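Local coordinates for exoribonuclease II, mitochondrial (PDB 6F3H), which degrades RNA from the 3' end as a magnesium-binding exoribonuclease of the mitochondrial RNA degradosome, at residues Ala429-Leu434 with Ser698-Gly703. The protein carries 1 engineered substitution. Numbering follows the deposited sequence.
Sequences ADPAGL and SPMRRG. With nucleotides of chain C.
Two turns of backbone meet here, one leaving strand 421-429 and entering a short 3-10 turn at 432-434, the other leading into helix 703-716, with the CA atoms of Pro431 and Met700 6.4 Å apart. No hydrogen bond joins them; the contact is apolar and buried. The rings of Pro431 and Pro699 cross at about a right angle, CD of Pro431 reaching CG of Pro699 at 3.5 Å. The same CG of Pro699 lies against the carbonyl O of Ala429, so this ring is wedged beside the bend between Ala429 and Pro431. Selenomethionine Met700, its CG anti to the carbonyl carbon, sets that CG 3.7 Å from CG of Pro431; an extended chi2 (165°) then carries SE to 4.2 Å from CB of Ala429. Leu706 and His709 of helix 703-716 pack against Pro431 and Pro699 respectively.

The polar work of 698-703 is directed at the RNA of chain C. The Arg701 side chain runs extended from CG to NE, and its guanidinium grips OP2 of C6 through both NE, at 2.6 Å, and NH2. NH2 also makes a weak bond to OP2 of A5. One guanidinium face rests on Ser698 CB, while C5 of the cytosine of C6 lies over the opposite face, toward the rim of the guanidinium. Arg702, bent at chi3 (-72°), adds a bond from NH1 to OP2 of A5, so this oxygen has two arginine partners; NH2 of Arg702 forms a salt bridge with Asp705. Arg701 thus bridges two successive phosphates and Arg702 reinforces the hold on A5, which probably offsets their negative charge. This is an RNA-binding loop of the RNB domain, with Arg702 at the N-cap position of helix 703-716, near the magnesium site of Asp401 and Asp410, consistent with positioning RNA in the RNase II-family active-site channel.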
loop_
_atom_site.group_PDB
_atom_site.type_symbol
_atom_site.label_atom_id
_atom_site.label_comp_id
_atom_site.label_asym_id
_atom_site.label_seq_id
_atom_site.Cartn_x
_atom_site.Cartn_y
_atom_site.Cartn_z
ATOM N N ALA A 429 10.801 -7.813 -18.946
ATOM C CA ALA A 429 11.743 -8.783 -18.415
ATOM C C ALA A 429 10.992 -10.052 -18.032
ATOM O O ALA A 429 9.793 -10.011 -17.733
ATOM C CB ALA A 429 12.477 -8.204 -17.215
ATOM N N ASP A 430 11.663 -11.194 -18.020
ATOM C CA ASP A 430 10.980 -12.455 -17.764
ATOM C C ASP A 430 11.566 -13.100 -16.522
ATOM O O ASP A 430 12.295 -14.098 -16.593
ATOM C CB ASP A 430 11.056 -13.408 -18.951
ATOM C CG ASP A 430 10.440 -14.730 -18.634
ATOM O OD1 ASP A 430 9.331 -14.721 -18.053
ATOM O OD2 ASP A 430 11.060 -15.766 -18.945
ATOM N N PRO A 431 11.254 -12.558 -15.357
ATOM C CA PRO A 431 11.729 -13.201 -14.144
ATOM C C PRO A 431 11.010 -14.513 -13.892
ATOM O O PRO A 431 11.583 -15.413 -13.266
ATOM C CB PRO A 431 11.470 -12.144 -13.070
ATOM C CG PRO A 431 10.298 -11.396 -13.580
ATOM C CD PRO A 431 10.331 -11.451 -15.079
ATOM N N ALA A 432 9.784 -14.668 -14.399
ATOM C CA ALA A 432 9.082 -15.935 -14.227
ATOM C C ALA A 432 9.910 -17.109 -14.747
ATOM O O ALA A 432 9.774 -18.233 -14.254
ATOM C CB ALA A 432 7.721 -15.871 -14.919
ATOM N N GLY A 433 10.786 -16.867 -15.725
ATOM C CA GLY A 433 11.549 -17.951 -16.316
ATOM C C GLY A 433 12.577 -18.596 -15.406
ATOM O O GLY A 433 12.917 -19.762 -15.597
ATOM N N LEU A 434 13.082 -17.872 -14.410
ATOM C CA LEU A 434 14.201 -18.416 -13.636
ATOM C C LEU A 434 13.786 -19.497 -12.645
ATOM O O LEU A 434 14.648 -20.016 -11.918
ATOM C CB LEU A 434 14.961 -17.290 -12.925
ATOM C CG LEU A 434 15.422 -16.173 -13.873
ATOM C CD1 LEU A 434 14.480 -15.050 -13.813
ATOM C CD2 LEU A 434 16.803 -15.627 -13.574
ATOM N N SER A 698 5.529 -5.054 -14.812
ATOM C CA SER A 698 6.540 -4.963 -13.756
ATOM C C SER A 698 6.620 -6.239 -12.940
ATOM O O SER A 698 6.407 -6.235 -11.734
ATOM C CB SER A 698 6.228 -3.784 -12.847
ATOM O OG SER A 698 5.710 -2.747 -13.617
ATOM N N PRO A 699 6.986 -7.349 -13.563
ATOM C CA PRO A 699 7.019 -8.620 -12.834
ATOM C C PRO A 699 8.136 -8.741 -11.796
ATOM O O PRO A 699 8.132 -9.731 -11.061
ATOM C CB PRO A 699 7.185 -9.654 -13.952
ATOM C CG PRO A 699 7.872 -8.921 -15.041
ATOM C CD PRO A 699 7.394 -7.505 -14.968
HETATM N N MSE A 700 9.089 -7.814 -11.701
HETATM C CA MSE A 700 10.182 -7.979 -10.719
HETATM C C MSE A 700 9.982 -7.183 -9.467
HETATM O O MSE A 700 10.824 -7.192 -8.573
HETATM C CB MSE A 700 11.516 -7.535 -11.267
HETATM C CG MSE A 700 12.086 -8.343 -12.389
HETATM SE SE MSE A 700 13.541 -7.324 -13.243
HETATM C CE MSE A 700 15.038 -7.807 -12.102
ATOM N N ARG A 701 8.904 -6.427 -9.446
ATOM C CA ARG A 701 8.669 -5.488 -8.372
ATOM C C ARG A 701 7.211 -5.449 -7.965
ATOM O O ARG A 701 6.880 -4.723 -7.031
ATOM C CB ARG A 701 9.143 -4.088 -8.782
ATOM C CG ARG A 701 8.323 -3.451 -9.879
ATOM C CD ARG A 701 8.773 -2.020 -10.128
ATOM N NE ARG A 701 8.046 -1.393 -11.230
ATOM C CZ ARG A 701 6.916 -0.707 -11.094
ATOM N NH1 ARG A 701 6.373 -0.555 -9.903
ATOM N NH2 ARG A 701 6.321 -0.176 -12.148
ATOM N N ARG A 702 6.344 -6.206 -8.633
ATOM C CA ARG A 702 4.949 -6.394 -8.259
ATOM C C ARG A 702 4.614 -7.869 -8.383
ATOM O O ARG A 702 4.709 -8.436 -9.472
ATOM C CB ARG A 702 4.012 -5.584 -9.146
ATOM C CG ARG A 702 4.164 -4.113 -9.066
ATOM C CD ARG A 702 2.912 -3.483 -9.611
ATOM N NE ARG A 702 2.863 -3.652 -11.051
ATOM C CZ ARG A 702 2.779 -2.656 -11.919
ATOM N NH1 ARG A 702 2.711 -1.405 -11.485
ATOM N NH2 ARG A 702 2.730 -2.918 -13.220
ATOM N N GLY A 703 4.180 -8.479 -7.271
ATOM C CA GLY A 703 3.713 -9.844 -7.228
ATOM C C GLY A 703 2.538 -10.156 -8.136
ATOM O O GLY A 703 2.521 -11.230 -8.749
ATOM P P C C 6 10.072 -0.139 -14.049
ATOM O OP1 C C 6 11.067 -0.939 -14.776
ATOM O OP2 C C 6 8.770 -0.707 -13.660
ATOM O "O5'" C C 6 10.858 0.381 -12.786
ATOM C "C5'" C C 6 12.013 1.184 -12.969
ATOM C "C4'" C C 6 12.481 1.810 -11.675
ATOM O "O4'" C C 6 11.569 2.852 -11.234
ATOM C "C3'" C C 6 12.569 0.908 -10.466
ATOM O "O3'" C C 6 13.676 0.034 -10.489
ATOM C "C2'" C C 6 12.657 1.925 -9.359
ATOM O "O2'" C C 6 13.921 2.544 -9.430
ATOM C "C1'" C C 6 11.631 2.954 -9.832
ATOM N N1 C C 6 10.290 2.721 -9.226
ATOM C C2 C C 6 10.042 3.263 -7.941
ATOM O O2 C C 6 10.914 3.928 -7.381
ATOM N N3 C C 6 8.876 3.102 -7.284
ATOM C C4 C C 6 7.938 2.395 -7.873
ATOM N N4 C C 6 6.794 2.268 -7.192
ATOM C C5 C C 6 8.140 1.822 -9.175
ATOM C C6 C C 6 9.307 1.991 -9.809
ATOM P P A C 5 4.560 0.792 -15.006
ATOM O OP1 A C 5 4.730 -0.441 -15.807
ATOM O OP2 A C 5 3.916 0.699 -13.664
ATOM O "O5'" A C 5 6.005 1.393 -14.789
ATOM C "C5'" A C 5 6.811 1.674 -15.914
ATOM C "C4'" A C 5 7.963 2.578 -15.579
ATOM O "O4'" A C 5 7.472 3.869 -15.145
ATOM C "C3'" A C 5 8.871 2.126 -14.451
ATOM O "O3'" A C 5 9.831 1.189 -14.883
ATOM C "C2'" A C 5 9.488 3.435 -14.000
ATOM O "O2'" A C 5 10.491 3.847 -14.916
ATOM C "C1'" A C 5 8.294 4.372 -14.127
ATOM N N9 A C 5 7.517 4.336 -12.898
ATOM C C8 A C 5 6.428 3.566 -12.573
ATOM N N7 A C 5 5.997 3.752 -11.351
ATOM C C5 A C 5 6.889 4.690 -10.866
ATOM C C6 A C 5 6.987 5.326 -9.629
ATOM N N6 A C 5 6.144 5.091 -8.615
ATOM N N1 A C 5 8.001 6.216 -9.487
ATOM C C2 A C 5 8.842 6.445 -10.512
ATOM N N3 A C 5 8.855 5.914 -11.733
ATOM C C4 A C 5 7.838 5.046 -11.811
#